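Local coordinates for protein acetyl-CoA acetyltransferase (Bacillus anthracis, PDB 3SS6) that probably catalyses the thiolase reaction, the reversible Claisen condensation of two acetyl-CoA molecules into acetoacetyl-CoA with release of coenzyme A, at residues E141-T145 against V146-L150; A188-A191 against I192-Y196; N318-F321 against A322-L326; I364-L367 against K368-G371. All coordinates share one frame; numbering follows the deposited sequence.

Contact 1: residues E141-T145 against V146-L150. With SO4 (sulfate ion), chain E.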
loop_
_atom_site.group_PDB
_atom_site.type_symbol
_atom_site.label_atom_id
_atom_site.label_comp_id
_atom_site.label_asym_id
_atom_site.label_seq_id
_atom_site.Cartn_x
_atom_site.Cartn_y
_atom_site.Cartn_z
ATOM N N GLU A 141 -1.785 8.036 -4.446
ATOM C CA GLU A 141 -2.621 7.192 -5.269
ATOM C C GLU A 141 -2.102 5.773 -5.310
ATOM O O GLU A 141 -0.925 5.549 -5.540
ATOM C CB GLU A 141 -2.640 7.714 -6.705
ATOM C CG GLU A 141 -3.903 8.418 -7.126
ATOM C CD GLU A 141 -4.071 8.433 -8.633
ATOM O OE1 GLU A 141 -3.106 8.784 -9.332
ATOM O OE2 GLU A 141 -5.161 8.091 -9.117
ATOM N N ILE A 142 -2.983 4.811 -5.093
ATOM C CA ILE A 142 -2.597 3.428 -5.306
ATOM C C ILE A 142 -3.174 3.028 -6.664
ATOM O O ILE A 142 -4.379 3.094 -6.886
ATOM C CB ILE A 142 -3.052 2.498 -4.157
ATOM C CG1 ILE A 142 -2.603 1.067 -4.442
ATOM C CG2 ILE A 142 -4.549 2.558 -3.945
ATOM C CD1 ILE A 142 -2.738 0.152 -3.250
ATOM N N ARG A 143 -2.289 2.656 -7.580
ATOM C CA ARG A 143 -2.649 2.591 -8.992
ATOM C C ARG A 143 -3.030 1.197 -9.452
ATOM O O ARG A 143 -2.318 0.224 -9.225
ATOM C CB ARG A 143 -1.487 3.121 -9.838
ATOM C CG ARG A 143 -1.088 4.551 -9.490
ATOM C CD ARG A 143 -2.009 5.579 -10.154
ATOM N NE ARG A 143 -1.839 5.594 -11.607
ATOM C CZ ARG A 143 -2.446 6.452 -12.424
ATOM N NH1 ARG A 143 -3.267 7.371 -11.932
ATOM N NH2 ARG A 143 -2.236 6.393 -13.735
ATOM N N ASP A 144 -4.183 1.106 -10.100
ATOM C CA ASP A 144 -4.634 -0.155 -10.674
ATOM C C ASP A 144 -3.885 -0.382 -11.988
ATOM O O ASP A 144 -4.015 0.415 -12.920
ATOM C CB ASP A 144 -6.139 -0.039 -10.950
ATOM C CG ASP A 144 -6.729 -1.300 -11.557
ATOM O OD1 ASP A 144 -5.971 -2.193 -11.991
ATOM O OD2 ASP A 144 -7.972 -1.398 -11.575
ATOM N N THR A 145 -3.071 -1.435 -12.058
ATOM C CA THR A 145 -2.284 -1.681 -13.277
ATOM C C THR A 145 -3.157 -1.918 -14.517
ATOM O O THR A 145 -2.751 -1.596 -15.633
ATOM C CB THR A 145 -1.280 -2.847 -13.121
ATOM O OG1 THR A 145 -1.975 -4.051 -12.766
ATOM C CG2 THR A 145 -0.243 -2.517 -12.055
ATOM N N VAL A 146 -4.345 -2.475 -14.322
ATOM C CA VAL A 146 -5.266 -2.672 -15.441
ATOM C C VAL A 146 -5.736 -1.302 -15.938
ATOM O O VAL A 146 -5.733 -1.021 -17.139
ATOM C CB VAL A 146 -6.477 -3.533 -15.032
ATOM C CG1 VAL A 146 -7.581 -3.474 -16.101
ATOM C CG2 VAL A 146 -6.053 -4.970 -14.770
ATOM N N TRP A 147 -6.115 -0.426 -15.012
ATOM C CA TRP A 147 -6.619 0.884 -15.406
ATOM C C TRP A 147 -5.526 1.738 -16.051
ATOM O O TRP A 147 -5.815 2.565 -16.918
ATOM C CB TRP A 147 -7.247 1.606 -14.204
ATOM C CG TRP A 147 -8.436 2.459 -14.553
ATOM C CD1 TRP A 147 -8.500 3.821 -14.547
ATOM C CD2 TRP A 147 -9.731 1.996 -14.953
ATOM N NE1 TRP A 147 -9.765 4.237 -14.926
ATOM C CE2 TRP A 147 -10.533 3.131 -15.177
ATOM C CE3 TRP A 147 -10.287 0.728 -15.141
ATOM C CZ2 TRP A 147 -11.866 3.036 -15.582
ATOM C CZ3 TRP A 147 -11.612 0.634 -15.547
ATOM C CH2 TRP A 147 -12.381 1.781 -15.764
ATOM N N GLU A 148 -4.271 1.540 -15.636
ATOM C CA GLU A 148 -3.141 2.264 -16.222
ATOM C C GLU A 148 -2.904 1.842 -17.662
ATOM O O GLU A 148 -2.644 2.672 -18.534
ATOM C CB GLU A 148 -1.848 1.999 -15.443
ATOM C CG GLU A 148 -1.796 2.673 -14.091
ATOM C CD GLU A 148 -0.394 2.757 -13.522
ATOM O OE1 GLU A 148 0.379 1.805 -13.720
ATOM O OE2 GLU A 148 -0.081 3.777 -12.864
ATOM N N VAL A 149 -2.973 0.543 -17.902
ATOM C CA VAL A 149 -2.644 0.025 -19.223
ATOM C C VAL A 149 -3.710 0.440 -20.248
ATOM O O VAL A 149 -3.454 0.429 -21.455
ATOM C CB VAL A 149 -2.390 -1.511 -19.174
ATOM C CG1 VAL A 149 -3.688 -2.294 -19.282
ATOM C CG2 VAL A 149 -1.395 -1.939 -20.245
ATOM N N LEU A 150 -4.891 0.836 -19.763
ATOM C CA LEU A 150 -5.967 1.341 -20.621
ATOM C C LEU A 150 -5.871 2.836 -20.883
ATOM O O LEU A 150 -6.717 3.399 -21.573
ATOM C CB LEU A 150 -7.342 1.073 -19.993
ATOM C CG LEU A 150 -7.725 -0.360 -19.633
ATOM C CD1 LEU A 150 -9.056 -0.379 -18.886
ATOM C CD2 LEU A 150 -7.792 -1.214 -20.873
HETATM S S SO4 E . 1.014 9.513 -6.306
HETATM O O1 SO4 E . 1.741 8.609 -7.204
HETATM O O2 SO4 E . -0.227 9.924 -6.952
HETATM O O3 SO4 E . 0.698 8.857 -5.053
HETATM O O4 SO4 E . 1.832 10.690 -6.040
#

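Contact 2: residues A188-A191 against I192-Y196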
loop_
_atom_site.group_PDB
_atom_site.type_symbol
_atom_site.label_atom_id
_atom_site.label_comp_id
_atom_site.label_asym_id
_atom_site.label_seq_id
_atom_site.Cartn_x
_atom_site.Cartn_y
_atom_site.Cartn_z
ATOM N N ALA A 188 -21.582 -15.114 -31.045
ATOM C CA ALA A 188 -20.778 -15.895 -30.101
ATOM C C ALA A 188 -21.628 -16.984 -29.446
ATOM O O ALA A 188 -21.220 -18.147 -29.394
ATOM C CB ALA A 188 -20.129 -14.988 -29.037
ATOM N N LEU A 189 -22.810 -16.609 -28.953
ATOM C CA LEU A 189 -23.714 -17.578 -28.322
ATOM C C LEU A 189 -24.071 -18.712 -29.278
ATOM O O LEU A 189 -24.076 -19.880 -28.887
ATOM C CB LEU A 189 -24.991 -16.893 -27.800
ATOM C CG LEU A 189 -24.740 -15.957 -26.606
ATOM C CD1 LEU A 189 -25.906 -14.997 -26.372
ATOM C CD2 LEU A 189 -24.440 -16.752 -25.335
ATOM N N LYS A 190 -24.357 -18.359 -30.529
ATOM C CA LYS A 190 -24.691 -19.341 -31.552
ATOM C C LYS A 190 -23.514 -20.282 -31.811
ATOM O O LYS A 190 -23.691 -21.494 -31.875
ATOM C CB LYS A 190 -25.130 -18.636 -32.843
ATOM C CG LYS A 190 -25.763 -19.534 -33.898
ATOM C CD LYS A 190 -24.732 -20.304 -34.709
ATOM C CE LYS A 190 -25.392 -20.948 -35.932
ATOM N NZ LYS A 190 -24.828 -22.293 -36.226
ATOM N N ALA A 191 -22.313 -19.726 -31.949
ATOM C CA ALA A 191 -21.132 -20.554 -32.182
ATOM C C ALA A 191 -20.909 -21.510 -31.020
ATOM O O ALA A 191 -20.587 -22.685 -31.210
ATOM C CB ALA A 191 -19.901 -19.689 -32.398
ATOM N N ILE A 192 -21.071 -21.000 -29.809
ATOM C CA ILE A 192 -20.898 -21.830 -28.630
ATOM C C ILE A 192 -21.896 -22.988 -28.629
ATOM O O ILE A 192 -21.514 -24.145 -28.442
ATOM C CB ILE A 192 -21.022 -21.002 -27.346
ATOM C CG1 ILE A 192 -19.810 -20.070 -27.214
ATOM C CG2 ILE A 192 -21.122 -21.921 -26.138
ATOM C CD1 ILE A 192 -19.983 -18.986 -26.165
ATOM N N GLU A 193 -23.168 -22.675 -28.847
ATOM C CA GLU A 193 -24.219 -23.688 -28.856
ATOM C C GLU A 193 -24.015 -24.728 -29.965
ATOM O O GLU A 193 -24.324 -25.908 -29.784
ATOM C CB GLU A 193 -25.590 -23.019 -28.997
ATOM C CG GLU A 193 -26.759 -23.984 -29.143
ATOM C CD GLU A 193 -26.980 -24.855 -27.914
ATOM O OE1 GLU A 193 -26.467 -24.512 -26.823
ATOM O OE2 GLU A 193 -27.669 -25.891 -28.046
ATOM N N SER A 194 -23.483 -24.285 -31.101
ATOM C CA SER A 194 -23.283 -25.155 -32.254
ATOM C C SER A 194 -22.026 -26.014 -32.129
ATOM O O SER A 194 -21.796 -26.911 -32.943
ATOM C CB SER A 194 -23.230 -24.331 -33.543
ATOM O OG SER A 194 -24.507 -23.798 -33.862
ATOM N N GLY A 195 -21.215 -25.731 -31.116
ATOM C CA GLY A 195 -20.013 -26.504 -30.856
ATOM C C GLY A 195 -18.810 -26.080 -31.682
ATOM O O GLY A 195 -17.809 -26.801 -31.731
ATOM N N TYR A 196 -18.893 -24.915 -32.322
ATOM C CA TYR A 196 -17.809 -24.452 -33.194
ATOM C C TYR A 196 -16.461 -24.320 -32.470
ATOM O O TYR A 196 -15.395 -24.460 -33.091
ATOM C CB TYR A 196 -18.146 -23.096 -33.828
ATOM C CG TYR A 196 -19.301 -23.084 -34.803
ATOM C CD1 TYR A 196 -19.862 -24.267 -35.283
ATOM C CD2 TYR A 196 -19.814 -21.880 -35.270
ATOM C CE1 TYR A 196 -20.916 -24.242 -36.184
ATOM C CE2 TYR A 196 -20.865 -21.850 -36.163
ATOM C CZ TYR A 196 -21.410 -23.029 -36.618
ATOM O OH TYR A 196 -22.460 -22.984 -37.511
#

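Contact 3: residues N318-F321 against A322-L326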
loop_
_atom_site.group_PDB
_atom_site.type_symbol
_atom_site.label_atom_id
_atom_site.label_comp_id
_atom_site.label_asym_id
_atom_site.label_seq_id
_atom_site.Cartn_x
_atom_site.Cartn_y
_atom_site.Cartn_z
ATOM N N ASN A 318 -10.356 -7.429 -34.387
ATOM C CA ASN A 318 -10.823 -7.395 -33.006
ATOM C C ASN A 318 -11.703 -6.188 -32.701
ATOM O O ASN A 318 -11.388 -5.064 -33.089
ATOM C CB ASN A 318 -9.690 -7.493 -31.990
ATOM C CG ASN A 318 -10.212 -7.556 -30.569
ATOM O OD1 ASN A 318 -11.087 -8.367 -30.257
ATOM N ND2 ASN A 318 -9.719 -6.670 -29.713
ATOM N N GLU A 319 -12.817 -6.434 -32.010
ATOM C CA GLU A 319 -13.672 -5.358 -31.520
ATOM C C GLU A 319 -13.185 -4.867 -30.150
ATOM O O GLU A 319 -13.636 -5.371 -29.134
ATOM C CB GLU A 319 -15.113 -5.856 -31.360
ATOM C CG GLU A 319 -15.907 -6.099 -32.644
ATOM C CD GLU A 319 -17.107 -7.002 -32.400
ATOM O OE1 GLU A 319 -17.223 -7.538 -31.273
ATOM O OE2 GLU A 319 -17.930 -7.183 -33.325
ATOM N N ALA A 320 -12.277 -3.894 -30.114
ATOM C CA ALA A 320 -11.906 -3.257 -28.858
ATOM C C ALA A 320 -13.085 -2.409 -28.362
ATOM O O ALA A 320 -13.410 -2.361 -27.165
ATOM C CB ALA A 320 -10.687 -2.389 -29.065
ATOM N N PHE A 321 -13.712 -1.724 -29.313
ATOM C CA PHE A 321 -14.976 -1.031 -29.095
ATOM C C PHE A 321 -15.744 -1.240 -30.377
ATOM O O PHE A 321 -15.145 -1.345 -31.447
ATOM C CB PHE A 321 -14.754 0.464 -28.858
ATOM C CG PHE A 321 -13.835 0.746 -27.716
ATOM C CD1 PHE A 321 -14.340 0.951 -26.443
ATOM C CD2 PHE A 321 -12.459 0.749 -27.910
ATOM C CE1 PHE A 321 -13.488 1.185 -25.373
ATOM C CE2 PHE A 321 -11.600 0.979 -26.844
ATOM C CZ PHE A 321 -12.119 1.203 -25.576
ATOM N N ALA A 322 -17.064 -1.327 -30.287
ATOM C CA ALA A 322 -17.848 -1.454 -31.508
ATOM C C ALA A 322 -17.556 -0.273 -32.446
ATOM O O ALA A 322 -17.466 -0.442 -33.664
ATOM C CB ALA A 322 -19.329 -1.523 -31.178
ATOM N N ALA A 323 -17.410 0.916 -31.866
ATOM C CA ALA A 323 -17.166 2.131 -32.636
ATOM C C ALA A 323 -15.847 2.029 -33.385
ATOM O O ALA A 323 -15.722 2.487 -34.521
ATOM C CB ALA A 323 -17.138 3.341 -31.720
ATOM N N GLN A 324 -14.852 1.453 -32.723
ATOM C CA GLN A 324 -13.537 1.315 -33.330
ATOM C C GLN A 324 -13.609 0.344 -34.496
ATOM O O GLN A 324 -13.070 0.609 -35.580
ATOM C CB GLN A 324 -12.525 0.860 -32.275
ATOM C CG GLN A 324 -11.246 0.299 -32.841
ATOM C CD GLN A 324 -11.281 -1.210 -33.021
ATOM O OE1 GLN A 324 -11.911 -1.938 -32.243
ATOM N NE2 GLN A 324 -10.591 -1.688 -34.052
ATOM N N TYR A 325 -14.292 -0.780 -34.290
ATOM C CA TYR A 325 -14.501 -1.724 -35.378
ATOM C C TYR A 325 -15.218 -1.038 -36.556
ATOM O O TYR A 325 -14.835 -1.190 -37.723
ATOM C CB TYR A 325 -15.302 -2.963 -34.937
ATOM C CG TYR A 325 -15.759 -3.679 -36.176
ATOM C CD1 TYR A 325 -14.868 -4.445 -36.909
ATOM C CD2 TYR A 325 -17.044 -3.496 -36.678
ATOM C CE1 TYR A 325 -15.245 -5.045 -38.091
ATOM C CE2 TYR A 325 -17.435 -4.103 -37.866
ATOM C CZ TYR A 325 -16.522 -4.870 -38.565
ATOM O OH TYR A 325 -16.886 -5.472 -39.747
ATOM N N LEU A 326 -16.267 -0.285 -36.248
ATOM C CA LEU A 326 -17.052 0.379 -37.286
ATOM C C LEU A 326 -16.217 1.349 -38.120
ATOM O O LEU A 326 -16.413 1.453 -39.332
ATOM C CB LEU A 326 -18.271 1.073 -36.677
ATOM C CG LEU A 326 -19.391 0.093 -36.308
ATOM C CD1 LEU A 326 -20.304 0.674 -35.235
ATOM C CD2 LEU A 326 -20.200 -0.273 -37.555
HETATM O O HOH W 1 -8.925 -4.186 -33.035
#

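Contact 4: residues I364-L367 against K368-G371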
loop_
_atom_site.group_PDB
_atom_site.type_symbol
_atom_site.label_atom_id
_atom_site.label_comp_id
_atom_site.label_asym_id
_atom_site.label_seq_id
_atom_site.Cartn_x
_atom_site.Cartn_y
_atom_site.Cartn_z
ATOM N N ILE A 364 -8.339 -19.620 -37.831
ATOM C CA ILE A 364 -7.855 -20.860 -38.431
ATOM C C ILE A 364 -8.925 -21.940 -38.408
ATOM O O ILE A 364 -9.186 -22.598 -39.418
ATOM C CB ILE A 364 -6.596 -21.369 -37.717
ATOM C CG1 ILE A 364 -5.408 -20.459 -38.033
ATOM C CG2 ILE A 364 -6.298 -22.800 -38.137
ATOM C CD1 ILE A 364 -4.223 -20.635 -37.092
ATOM N N HIS A 365 -9.571 -22.097 -37.259
ATOM C CA HIS A 365 -10.577 -23.133 -37.110
ATOM C C HIS A 365 -11.838 -22.857 -37.913
ATOM O O HIS A 365 -12.449 -23.792 -38.429
ATOM C CB HIS A 365 -10.889 -23.360 -35.627
ATOM C CG HIS A 365 -9.789 -24.071 -34.903
ATOM N ND1 HIS A 365 -9.645 -25.441 -34.937
ATOM C CD2 HIS A 365 -8.759 -23.603 -34.160
ATOM C CE1 HIS A 365 -8.582 -25.787 -34.231
ATOM N NE2 HIS A 365 -8.025 -24.689 -33.751
ATOM N N GLU A 366 -12.223 -21.585 -38.024
ATOM C CA GLU A 366 -13.440 -21.256 -38.772
ATOM C C GLU A 366 -13.221 -21.370 -40.283
ATOM O O GLU A 366 -14.103 -21.826 -41.003
ATOM C CB GLU A 366 -13.985 -19.872 -38.364
ATOM C CG GLU A 366 -15.308 -19.445 -39.050
ATOM C CD GLU A 366 -16.525 -20.312 -38.689
ATOM O OE1 GLU A 366 -16.436 -21.170 -37.789
ATOM O OE2 GLU A 366 -17.587 -20.120 -39.317
ATOM N N LEU A 367 -12.053 -20.961 -40.772
ATOM C CA LEU A 367 -11.721 -21.208 -42.176
ATOM C C LEU A 367 -11.864 -22.699 -42.473
ATOM O O LEU A 367 -12.496 -23.093 -43.456
ATOM C CB LEU A 367 -10.295 -20.752 -42.493
ATOM C CG LEU A 367 -10.037 -19.247 -42.636
ATOM C CD1 LEU A 367 -8.540 -18.984 -42.650
ATOM C CD2 LEU A 367 -10.698 -18.694 -43.910
ATOM N N LYS A 368 -11.288 -23.528 -41.612
ATOM C CA LYS A 368 -11.335 -24.975 -41.838
ATOM C C LYS A 368 -12.761 -25.522 -41.787
ATOM O O LYS A 368 -13.150 -26.345 -42.624
ATOM C CB LYS A 368 -10.428 -25.707 -40.847
ATOM C CG LYS A 368 -8.941 -25.517 -41.155
ATOM C CD LYS A 368 -8.067 -26.433 -40.308
ATOM C CE LYS A 368 -8.398 -27.906 -40.549
ATOM N NZ LYS A 368 -8.071 -28.335 -41.946
ATOM N N ARG A 369 -13.542 -25.058 -40.818
ATOM C CA ARG A 369 -14.930 -25.493 -40.686
ATOM C C ARG A 369 -15.746 -25.170 -41.938
ATOM O O ARG A 369 -16.558 -25.989 -42.392
ATOM C CB ARG A 369 -15.583 -24.862 -39.443
ATOM C CG ARG A 369 -16.945 -25.472 -39.101
ATOM C CD ARG A 369 -17.675 -24.672 -38.020
ATOM N NE ARG A 369 -18.167 -23.395 -38.525
ATOM C CZ ARG A 369 -19.258 -23.247 -39.278
ATOM N NH1 ARG A 369 -19.990 -24.300 -39.629
ATOM N NH2 ARG A 369 -19.621 -22.036 -39.682
ATOM N N ARG A 370 -15.525 -23.984 -42.500
ATOM C CA ARG A 370 -16.242 -23.555 -43.706
ATOM C C ARG A 370 -15.613 -24.066 -45.008
ATOM O O ARG A 370 -16.185 -23.893 -46.093
ATOM C CB ARG A 370 -16.341 -22.030 -43.763
ATOM C CG ARG A 370 -17.184 -21.417 -42.664
ATOM C CD ARG A 370 -17.324 -19.914 -42.845
ATOM N NE ARG A 370 -18.170 -19.331 -41.810
ATOM C CZ ARG A 370 -19.111 -18.422 -42.036
ATOM N NH1 ARG A 370 -19.329 -17.985 -43.273
ATOM N NH2 ARG A 370 -19.836 -17.956 -41.026
ATOM N N GLY A 371 -14.444 -24.690 -44.912
ATOM C CA GLY A 371 -13.744 -25.172 -46.095
ATOM C C GLY A 371 -13.206 -24.045 -46.967
ATOM O O GLY A 371 -13.120 -24.174 -48.196
HETATM O O HOH W 2 -20.086 -18.770 -38.358
#

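Contact 1: residues E141-T145 against V146-L150
The flat guanidinium of Arg143 takes two carboxylates at its edges: Glu148, from the following helix, and Glu141, two residues back on the strand. Arg143 NE points almost straight at Glu148 OE2 (2.8 Å, 175°), which it meets on the anti side, and the planes of the two groups stand 64° apart. At another edge, on the CD side, Arg143 NH1 forms a second salt bridge, 3.0 Å to Glu141 OE1, met on its syn side and somewhat out of the guanidinium plane. Bends at chi2 and chi3 turn NE toward Glu148 OE2, which also lies 3.4 Å from Arg143 CB. Where strand turns into helix, Asp144 is the N-cap: with CG anti to the backbone N (chi1 180°), OD1 receives the N-H of Val146 at 2.9 Å from above the carboxylate plane. The helix starts with Glu148 N bonded to Asp144 O at 3.0 Å and Val149 N to Thr145 O at 3.1 Å. A sulfate, probably from the crystallisation liquor, accepts from Glu141 N through O3 at 2.7 Å.

The cap serves the assembly, since Asp144 OD1 forms a salt bridge with Arg132 of a third subunit and Asp144 OD2 accepts from Gln138 N of a second. Glu148 OE1 bonds to Thr63 of the third subunit, and Glu148 OE2 is shared with Lys129. With two cations at Glu148 OE2, the buried carboxylate is probably kept ionised.

Contact 2: residues A188-A191 against I192-Y196
Ala191 and Tyr196 form the close-packed part of this helix end, and Lys190 with Ser194 the more exposed part. Ala191 CB lies 3.6 Å from Tyr196 CD2, and a backbone bond fixes the residue that carries the ring: Tyr196 N donates to Ala191 O at 3.0 Å. This bond belongs to a Schellman motif that ends helix 174-194, in which Gly195 takes up a positive phi (83°) and its N bonds back to Ile192 O. Before the turn, Ile192 N is bonded to Ala188 O at 2.9 Å, and Ile192 CG1 sits 3.2 Å from the same oxygen. Phe197, just after the turn, and Asn342 of a distant loop also pack on Ala191.

Toward solvent the contacts are made by the polar ends of the exposed Lys190 and Ser194, with the tyrosine hydroxyl. The Lys190 chain leaves with CG anti to the backbone N, bends at chi2 (-80°) and runs toward the C-terminal end of the helix. There its NZ donates to Ser194 OG at 2.8 Å and to Tyr196 OH at 2.8 Å, bridging the last helical turn and the residue after it. Ser194 CB meanwhile lies over one face of the tyrosine ring, 3.5 Å above its plane and toward the rim. Both acceptors of the ammonium group are neutral hydroxyls, so no carboxylate of the two segments offsets its charge; the carbonyl end of the helix probably stabilises that positive charge, and with Arg369 in a cation-pi contact with the same ring, two cations probably polarise the tyrosine.

Contact 3: residues N318-F321 against A322-L326
Gln324 reaches back from the first turn of helix 322-332 to the Asn-Glu-Ala-Phe segment 318-321, the NEAF motif of thiolases, which follows edge strand 314-317 of the C-terminal half. Its CB lies 3.5 Å from Phe321 O and meets the phenyl ring of Phe321 at the edge, near its plane. CG stands anti to the backbone N (chi1 163°), and a turn at chi2 (-92°) brings the amide back toward the backbone of 318-321. There OE1 accepts from Ala320 N at 2.9 Å and, more weakly, from Phe321 N at 3.4 Å, so one side-chain oxygen serves two consecutive backbone N-H groups and holds the loop against the helix start.

Phe321 occupies the N-cap position, and its O takes the nearly straight bond from Tyr325 N at 3.0 Å. Earlier in the loop, Glu319 CG packs on Tyr325 CB at 3.9 Å, the carboxylate and ring planes 71° apart. Both polar ends are held by other residues: Glu319 OE1 accepts from Val346 N and is bonded to Ser184 OG, while Tyr325 OH is bonded to Glu329. Phe321 itself is inserted against Met159 and Ala163 of helix 159-170.

At the tip of the glutamine, Gln324 NE2 has a weak bond to Gly291 O and another, at 3.2 Å, to the oxygen of a water molecule. That water donates in turn to Asn318 O at 2.6 Å.

Contact 4: residues I364-L367 against K368-G371
Glu366 and Arg369 lie side by side and point the same way, whereas Arg370 crosses the glutamate obliquely at the end of helix 352-370. Arg369 grips the carboxylate side-on with two nitrogens: NE to Glu366 OE1 at 2.9 Å and NH2 to Glu366 OE2 at 2.8 Å, both on syn sides, with the planes 38° apart. Arg370 approaches from the anti side, its NE 2.7 Å from Glu366 OE2 in a bond of 172°, and its guanidinium is turned 66° from the carboxylate. This division lets OE2 accept from both arginines. A water donates to Glu366 OE2 at 3.0 Å and accepts from Arg370 NH2 at 2.8 Å, closing a ring at the guanidinium edge.

The glutamate reaches its partners because CG is anti to the backbone N and the chain bends at chi2. In the backbone, Arg370 N bonds to Glu366 O, and Gly371 ends the helix in a Schellman motif. Leu367 packs on strands 314-317 and 385-393, while Glu366 OE1 has a weak bond to Asn342. With two guanidinium groups around one buried carboxylate, Glu366 is very probably ionised and its charge more than matched.

In the fold
The contacts follow one another along the chain, contacts 1 and 2 in the N-terminal thiolase domain and contacts 3 and 4 in the C-terminal one. Contact 1 is set apart at the subunit interfaces, its centre about 38 Å from that of contact 4 across the chain's centre. Contacts 2 and 4 end helices 174-194 and 352-370 with centres about 14 Å apart, and they touch: Tyr196 makes a cation-pi contact with Arg369, the two CZ atoms 3.4 Å apart, joining the two domains. Contact 3 lies about 21 Å from contact 2 between centres, yet Glu319 and Ala322 pack on Val180 of the same helix 174-194.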